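Local coordinates for protein cyclodipeptide synthase, BtCDPS (Bacillus thermoamylovorans, PDB 6ZTU) that probably makes cyclodipeptides by an aminoacyltransferase reaction, as cyclodipeptide synthases do by joining two aminoacyl groups, which the family takes from charged tRNAs, at residues Ala179-Pro182 against Phe183-Ser186; Pro203-Leu206 against Gly207-Lys211; Phe94-Ser97 against Glu98-Leu101. One frame throughout, in Å; residues are numbered along the deposited sequence.

Contact 1 (Ala179-Pro182 against Phe183-Ser186). With 0RE ((2S)-hexane-1,2-diol), chain B.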
loop_
_atom_site.group_PDB
_atom_site.type_symbol
_atom_site.label_atom_id
_atom_site.label_comp_id
_atom_site.label_asym_id
_atom_site.label_seq_id
_atom_site.Cartn_x
_atom_site.Cartn_y
_atom_site.Cartn_z
ATOM N N ALA A 179 -3.014 9.820 -1.863
ATOM C CA ALA A 179 -3.867 9.024 -2.738
ATOM C C ALA A 179 -3.958 7.562 -2.306
ATOM O O ALA A 179 -4.988 6.919 -2.553
ATOM C CB ALA A 179 -3.354 9.100 -4.184
ATOM N N GLU A 180 -2.899 7.005 -1.699
ATOM C CA GLU A 180 -2.937 5.605 -1.269
ATOM C C GLU A 180 -3.554 5.449 0.115
ATOM O O GLU A 180 -4.077 4.377 0.439
ATOM C CB GLU A 180 -1.530 4.992 -1.260
ATOM C CG GLU A 180 -0.590 5.623 -0.217
ATOM C CD GLU A 180 0.760 4.915 -0.065
ATOM O OE1 GLU A 180 0.926 3.779 -0.559
ATOM O OE2 GLU A 180 1.673 5.521 0.558
ATOM N N LEU A 181 -3.488 6.489 0.943
ATOM C CA LEU A 181 -3.942 6.359 2.327
ATOM C C LEU A 181 -5.379 5.876 2.498
ATOM O O LEU A 181 -5.622 5.136 3.465
ATOM C CB LEU A 181 -3.752 7.690 3.069
ATOM C CG LEU A 181 -2.395 7.855 3.744
ATOM C CD1 LEU A 181 -2.316 9.230 4.389
ATOM C CD2 LEU A 181 -2.162 6.764 4.808
ATOM N N PRO A 182 -6.369 6.240 1.665
ATOM C CA PRO A 182 -7.717 5.718 1.935
ATOM C C PRO A 182 -7.775 4.202 2.012
ATOM O O PRO A 182 -8.651 3.674 2.710
ATOM C CB PRO A 182 -8.554 6.260 0.765
ATOM C CG PRO A 182 -7.850 7.524 0.373
ATOM C CD PRO A 182 -6.380 7.182 0.523
ATOM N N PHE A 183 -6.875 3.483 1.327
ATOM C CA PHE A 183 -6.894 2.023 1.417
ATOM C C PHE A 183 -6.303 1.518 2.728
ATOM O O PHE A 183 -6.737 0.473 3.218
ATOM C CB PHE A 183 -6.168 1.397 0.225
ATOM C CG PHE A 183 -6.965 1.488 -1.032
ATOM C CD1 PHE A 183 -7.944 0.540 -1.295
ATOM C CD2 PHE A 183 -6.809 2.557 -1.898
ATOM C CE1 PHE A 183 -8.726 0.640 -2.428
ATOM C CE2 PHE A 183 -7.588 2.646 -3.033
ATOM C CZ PHE A 183 -8.543 1.692 -3.282
ATOM N N PHE A 184 -5.336 2.245 3.308
ATOM C CA PHE A 184 -4.866 1.934 4.658
ATOM C C PHE A 184 -5.975 2.126 5.682
ATOM O O PHE A 184 -6.033 1.413 6.690
ATOM C CB PHE A 184 -3.705 2.854 5.064
ATOM C CG PHE A 184 -2.407 2.645 4.317
ATOM C CD1 PHE A 184 -2.297 2.919 2.960
ATOM C CD2 PHE A 184 -1.259 2.253 5.012
ATOM C CE1 PHE A 184 -1.078 2.767 2.306
ATOM C CE2 PHE A 184 -0.032 2.105 4.360
ATOM C CZ PHE A 184 0.055 2.366 3.002
ATOM N N LEU A 185 -6.813 3.147 5.488
ATOM C CA LEU A 185 -7.804 3.540 6.477
ATOM C C LEU A 185 -9.108 2.771 6.335
ATOM O O LEU A 185 -9.757 2.457 7.343
ATOM C CB LEU A 185 -8.106 5.038 6.362
ATOM C CG LEU A 185 -6.923 5.973 6.609
ATOM C CD1 LEU A 185 -7.290 7.394 6.217
ATOM C CD2 LEU A 185 -6.520 5.881 8.077
ATOM N N SER A 186 -9.494 2.451 5.092
ATOM C CA SER A 186 -10.840 1.939 4.840
ATOM C C SER A 186 -10.907 1.024 3.618
ATOM O O SER A 186 -11.931 1.005 2.927
ATOM C CB SER A 186 -11.831 3.102 4.644
ATOM O OG SER A 186 -11.821 4.002 5.753
HETATM O O01 0RE B . 2.558 1.689 0.487
HETATM C C02 0RE B . 2.925 0.354 0.337
HETATM C C03 0RE B . 1.659 -0.483 0.179
HETATM O O04 0RE B . 1.079 -0.697 1.437
HETATM C C05 0RE B . 0.696 0.258 -0.741
HETATM C C06 0RE B . 1.336 0.453 -2.114
HETATM C C07 0RE B . 0.406 1.322 -2.954
HETATM C C08 0RE B . -0.119 0.437 -4.071
#

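Contact 2 (Pro203-Leu206 against Gly207-Lys211)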
loop_
_atom_site.group_PDB
_atom_site.type_symbol
_atom_site.label_atom_id
_atom_site.label_comp_id
_atom_site.label_asym_id
_atom_site.label_seq_id
_atom_site.Cartn_x
_atom_site.Cartn_y
_atom_site.Cartn_z
ATOM N N PRO A 203 6.617 -1.948 8.857
ATOM C CA PRO A 203 5.679 -1.294 9.774
ATOM C C PRO A 203 5.134 -0.010 9.172
ATOM O O PRO A 203 5.740 0.607 8.293
ATOM C CB PRO A 203 6.528 -1.000 11.020
ATOM C CG PRO A 203 7.730 -1.863 10.894
ATOM C CD PRO A 203 7.972 -2.070 9.428
ATOM N N TRP A 204 3.976 0.399 9.669
ATOM C CA TRP A 204 3.336 1.650 9.271
ATOM C C TRP A 204 3.294 2.563 10.493
ATOM O O TRP A 204 2.390 2.455 11.331
ATOM C CB TRP A 204 1.946 1.365 8.697
ATOM C CG TRP A 204 1.176 2.582 8.269
ATOM C CD1 TRP A 204 1.676 3.736 7.719
ATOM C CD2 TRP A 204 -0.235 2.765 8.375
ATOM N NE1 TRP A 204 0.650 4.622 7.472
ATOM C CE2 TRP A 204 -0.533 4.050 7.868
ATOM C CE3 TRP A 204 -1.285 1.957 8.835
ATOM C CZ2 TRP A 204 -1.829 4.549 7.829
ATOM C CZ3 TRP A 204 -2.574 2.460 8.786
ATOM C CH2 TRP A 204 -2.832 3.747 8.304
ATOM N N LYS A 205 4.272 3.478 10.575
ATOM C CA LYS A 205 4.434 4.331 11.754
ATOM C C LYS A 205 3.222 5.228 11.982
ATOM O O LYS A 205 2.768 5.390 13.122
ATOM C CB LYS A 205 5.704 5.178 11.605
ATOM C CG LYS A 205 6.092 6.002 12.822
ATOM C CD LYS A 205 5.743 5.305 14.138
ATOM C CE LYS A 205 5.690 6.295 15.291
ATOM N NZ LYS A 205 4.758 5.856 16.364
ATOM N N LEU A 206 2.703 5.846 10.916
ATOM C CA LEU A 206 1.505 6.659 11.063
ATOM C C LEU A 206 0.340 5.817 11.557
ATOM O O LEU A 206 -0.482 6.288 12.351
ATOM C CB LEU A 206 1.164 7.331 9.732
ATOM C CG LEU A 206 -0.178 8.031 9.614
ATOM C CD1 LEU A 206 -0.390 9.049 10.726
ATOM C CD2 LEU A 206 -0.255 8.700 8.244
ATOM N N GLY A 207 0.268 4.556 11.113
ATOM C CA GLY A 207 -0.773 3.676 11.612
ATOM C C GLY A 207 -0.682 3.469 13.107
ATOM O O GLY A 207 -1.705 3.410 13.796
ATOM N N GLU A 208 0.541 3.358 13.626
ATOM C CA GLU A 208 0.718 3.252 15.072
ATOM C C GLU A 208 0.139 4.466 15.776
ATOM O O GLU A 208 -0.535 4.337 16.804
ATOM C CB GLU A 208 2.203 3.089 15.409
ATOM C CG GLU A 208 2.812 1.804 14.877
ATOM C CD GLU A 208 4.322 1.737 15.074
ATOM O OE1 GLU A 208 4.861 2.569 15.841
ATOM O OE2 GLU A 208 4.963 0.851 14.465
ATOM N N LYS A 209 0.376 5.659 15.227
ATOM C CA LYS A 209 -0.156 6.862 15.852
ATOM C C LYS A 209 -1.671 6.919 15.738
ATOM O O LYS A 209 -2.354 7.320 16.680
ATOM C CB LYS A 209 0.472 8.100 15.220
ATOM C CG LYS A 209 1.979 8.140 15.337
ATOM C CD LYS A 209 2.478 9.545 15.105
ATOM C CE LYS A 209 3.978 9.643 15.342
ATOM N NZ LYS A 209 4.712 9.112 14.171
ATOM N N ILE A 210 -2.212 6.553 14.575
ATOM C CA ILE A 210 -3.660 6.480 14.427
ATOM C C ILE A 210 -4.262 5.532 15.460
ATOM O O ILE A 210 -5.287 5.840 16.080
ATOM C CB ILE A 210 -4.012 6.071 12.985
ATOM C CG1 ILE A 210 -3.613 7.196 12.022
ATOM C CG2 ILE A 210 -5.499 5.759 12.852
ATOM C CD1 ILE A 210 -3.748 6.829 10.549
ATOM N N LYS A 211 -3.627 4.376 15.683
ATOM C CA LYS A 211 -4.153 3.409 16.645
ATOM C C LYS A 211 -3.955 3.862 18.087
ATOM O O LYS A 211 -4.600 3.324 18.998
ATOM C CB LYS A 211 -3.489 2.051 16.421
ATOM C CG LYS A 211 -4.087 1.254 15.274
ATOM C CD LYS A 211 -5.548 0.914 15.578
ATOM C CE LYS A 211 -6.190 0.151 14.443
ATOM N NZ LYS A 211 -7.460 -0.495 14.897
#

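Contact 3 (Phe94-Ser97 against Glu98-Leu101)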
loop_
_atom_site.group_PDB
_atom_site.type_symbol
_atom_site.label_atom_id
_atom_site.label_comp_id
_atom_site.label_asym_id
_atom_site.label_seq_id
_atom_site.Cartn_x
_atom_site.Cartn_y
_atom_site.Cartn_z
ATOM N N PHE A 94 1.057 -6.263 -12.692
ATOM C CA PHE A 94 -0.187 -6.919 -13.078
ATOM C C PHE A 94 0.080 -8.305 -13.656
ATOM O O PHE A 94 -0.590 -9.275 -13.290
ATOM C CB PHE A 94 -0.954 -6.054 -14.079
ATOM C CG PHE A 94 -2.354 -6.540 -14.350
ATOM C CD1 PHE A 94 -2.582 -7.595 -15.222
ATOM C CD2 PHE A 94 -3.442 -5.949 -13.726
ATOM C CE1 PHE A 94 -3.876 -8.052 -15.465
ATOM C CE2 PHE A 94 -4.736 -6.400 -13.962
ATOM C CZ PHE A 94 -4.952 -7.451 -14.832
ATOM N N ARG A 95 1.058 -8.413 -14.557
ATOM C CA ARG A 95 1.363 -9.706 -15.170
ATOM C C ARG A 95 1.675 -10.759 -14.114
ATOM O O ARG A 95 1.056 -11.831 -14.086
ATOM C CB ARG A 95 2.539 -9.568 -16.140
ATOM C CG ARG A 95 2.930 -10.880 -16.834
ATOM C CD ARG A 95 4.217 -10.729 -17.643
ATOM N NE ARG A 95 4.432 -9.342 -18.056
ATOM C CZ ARG A 95 5.543 -8.649 -17.813
ATOM N NH1 ARG A 95 6.557 -9.217 -17.168
ATOM N NH2 ARG A 95 5.639 -7.386 -18.217
ATOM N N PHE A 96 2.633 -10.466 -13.230
ATOM C CA PHE A 96 3.032 -11.445 -12.223
ATOM C C PHE A 96 1.890 -11.751 -11.268
ATOM O O PHE A 96 1.724 -12.897 -10.838
ATOM C CB PHE A 96 4.245 -10.941 -11.439
ATOM C CG PHE A 96 5.483 -10.776 -12.270
ATOM C CD1 PHE A 96 5.669 -11.530 -13.423
ATOM C CD2 PHE A 96 6.470 -9.876 -11.897
ATOM C CE1 PHE A 96 6.810 -11.375 -14.190
ATOM C CE2 PHE A 96 7.618 -9.726 -12.658
ATOM C CZ PHE A 96 7.782 -10.474 -13.809
ATOM N N SER A 97 1.115 -10.733 -10.892
ATOM C CA SER A 97 -0.017 -10.978 -10.008
ATOM C C SER A 97 -1.073 -11.838 -10.692
ATOM O O SER A 97 -1.614 -12.764 -10.083
ATOM C CB SER A 97 -0.619 -9.650 -9.544
ATOM O OG SER A 97 0.354 -8.891 -8.842
ATOM N N GLU A 98 -1.389 -11.531 -11.951
ATOM C CA GLU A 98 -2.379 -12.325 -12.674
ATOM C C GLU A 98 -1.949 -13.785 -12.763
ATOM O O GLU A 98 -2.758 -14.689 -12.522
ATOM C CB GLU A 98 -2.600 -11.730 -14.063
ATOM C CG GLU A 98 -3.774 -12.323 -14.816
ATOM C CD GLU A 98 -3.390 -13.547 -15.620
ATOM O OE1 GLU A 98 -2.194 -13.681 -15.972
ATOM O OE2 GLU A 98 -4.284 -14.380 -15.895
ATOM N N GLU A 99 -0.671 -14.031 -13.090
ATOM C CA GLU A 99 -0.125 -15.391 -13.124
ATOM C C GLU A 99 -0.453 -16.162 -11.856
ATOM O O GLU A 99 -1.024 -17.256 -11.901
ATOM C CB GLU A 99 1.394 -15.355 -13.287
ATOM C CG GLU A 99 1.918 -15.027 -14.651
ATOM C CD GLU A 99 3.432 -14.932 -14.645
ATOM O OE1 GLU A 99 4.040 -15.231 -13.584
ATOM O OE2 GLU A 99 4.010 -14.552 -15.689
ATOM N N ALA A 100 -0.070 -15.602 -10.704
ATOM C CA ALA A 100 -0.181 -16.328 -9.447
ATOM C C ALA A 100 -1.635 -16.497 -9.030
ATOM O O ALA A 100 -2.017 -17.541 -8.486
ATOM C CB ALA A 100 0.621 -15.604 -8.364
ATOM N N LEU A 101 -2.464 -15.480 -9.262
ATOM C CA LEU A 101 -3.883 -15.628 -8.970
ATOM C C LEU A 101 -4.488 -16.739 -9.821
ATOM O O LEU A 101 -5.173 -17.631 -9.304
ATOM C CB LEU A 101 -4.603 -14.303 -9.200
ATOM C CG LEU A 101 -4.320 -13.253 -8.118
ATOM C CD1 LEU A 101 -4.783 -11.871 -8.583
ATOM C CD2 LEU A 101 -4.974 -13.638 -6.796
#

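Contact 1 (Ala179-Pro182 against Phe183-Ser186)
The pocket that holds (2S)-hexane-1,2-diol is lined here by one turn of helix 167-191, where Glu-180 and Phe-184, four residues apart, meet each other and the ligand. Diol O01 donates a hydrogen bond to Glu-180 OE1 (2.9 Å). Glu-180 CG sits between the backbone N and the carbonyl carbon (chi1 66°), and the extended chain beyond it carries the carboxylate past the Phe-184 ring, with OE1 3.6 Å from CE1. Carboxylate and ring planes stand 73° apart. Leu-181 CD2 lies over one face of the ring, 4.2 Å from Phe-184 CG. At the edge, in the ring plane, Glu-180 O is 3.4 Å from Phe-184 CD1 and diol O01 is 3.6 Å from CZ. An alanine in place of Phe-184 would probably cost Leu-181 CD2 its contact with this ring and leave the Glu-180 carboxylate freer to turn away from the diol.

The helix is kinked at Pro-182, whose N has no hydrogen to give to the preceding turn. An i to i+3 bond from Phe-183 N to Glu-180 O (3.1 Å) tightens the turn there, and i to i+4 bonding runs from Leu-185 N to Leu-181 O and from Ser-186 N to Pro-182 O (2.8 Å). Around this buried turn, helix 120-135 meets Pro-182 and Leu-185, helix 137-157 meets Glu-180 and Leu-181, and Trp-204, just before helix 205-211, packs its ring against Phe-184.

Contact 2 (Pro203-Leu206 against Gly207-Lys211)
Ile-210 N donates to Leu-206 O over 2.8 Å, and the 168° angle at the hydrogen marks a nearly straight helical bond. Two residues earlier, Trp-204 at the N-cap position accepts from Glu-208 N through its carbonyl O (3.1 Å), the donor lying in the carbonyl plane. The indole then folds back over the helix start: its CG is anti to the backbone N (chi1 179°), which sets one face against Gly-207. Gly-207 CA stands 3.4 Å from the centroid of the six-membered ring and 16° off its normal, a CH-pi contact so close that a CB would collide with the indole. Ile-210 CD1 also approaches Trp-204 CH2 and Leu-206 CG, both at 3.9 Å, closing an apolar patch that faces Leu-185 of helix 167-191.

On the exposed side, Lys-205 bends at chi2 and crosses Glu-208 at about a right angle, forming a salt bridge from NZ to OE1 that is weak as a hydrogen bond at 3.3 Å. Lys-209 NZ is 3.9 Å from Lys-205 NZ, a close pair of like charges. This is the first turn of a helix with Trp-204 as N-cap residue, in the beta-alpha-beta unit of strand 196-200, helix 205-211 and strand 223-229.

Contact 3 (Phe94-Ser97 against Glu98-Leu101)
Glu-99 lies alongside two side chains of the preceding turn, Arg-95 and Phe-96, all three pointing the same way. Its OE2 is 4.0 Å from Arg-95 CG, so the carboxylate meets the aliphatic stem; the charged atoms do not touch, NE being 5.7 Å from OE2. OE1 also comes 4.0 Å from Phe-96 CD1, with ring and carboxylate planes 57° apart. CG of Glu-99 is anti to its carbonyl carbon (chi1 -75°), and the extended chain carries OE1 to Gln-42 and His-46 of helix 42-55, whose two hydrogen bonds hold the carboxylate beside Phe-96.

Glu-98 is placed differently: its CB meets Phe-94 CE1 at 4.1 Å, and a bend at chi2 (-88°) accompanies the salt bridge of its carboxylate with Arg-102, one turn on. Ser-97 OG turns back to the carbonyl O of His-93.

Beneath these side chains the backbone is regular, with Glu-98 N bonded to Phe-94 O at 2.7 Å and Leu-101 N to Ser-97 O at 3.0 Å. Ser-97 and Leu-101 rest on Ile-110 of edge strand 110-112, and Ala-100 on helix 42-55, whereas Arg-95 is exposed. Unbroken i to i+4 bonding is that of an alpha-helix, and this burial contrast makes the long helix 79-103 amphipathic here, packed against the sheet edge.

How the contacts relate
Along the chain contact 3 comes first, on helix 79-103, followed by contact 1 on helix 167-191 and contact 2 on helix 205-211. Contacts 1 and 2 have centres about 13 Å apart and touch directly: Phe-184 CD2 lies 3.5 Å from Trp-204 CE2, and Leu-185 CD2 lies 3.8 Å from Ile-210 CD1, so helix 205-211 and the Trp-204 before it pack directly on the pocket helix. Contact 3 stands apart, its centre about 23 Å from that of contact 1 and about 30 Å from that of contact 2, on the far side of the chain's centre from contact 2 and beside edge strand 110-112. All three belong to one cyclodipeptide synthase domain with a mixed sheet, and contact 1 alone holds residues of the diol pocket.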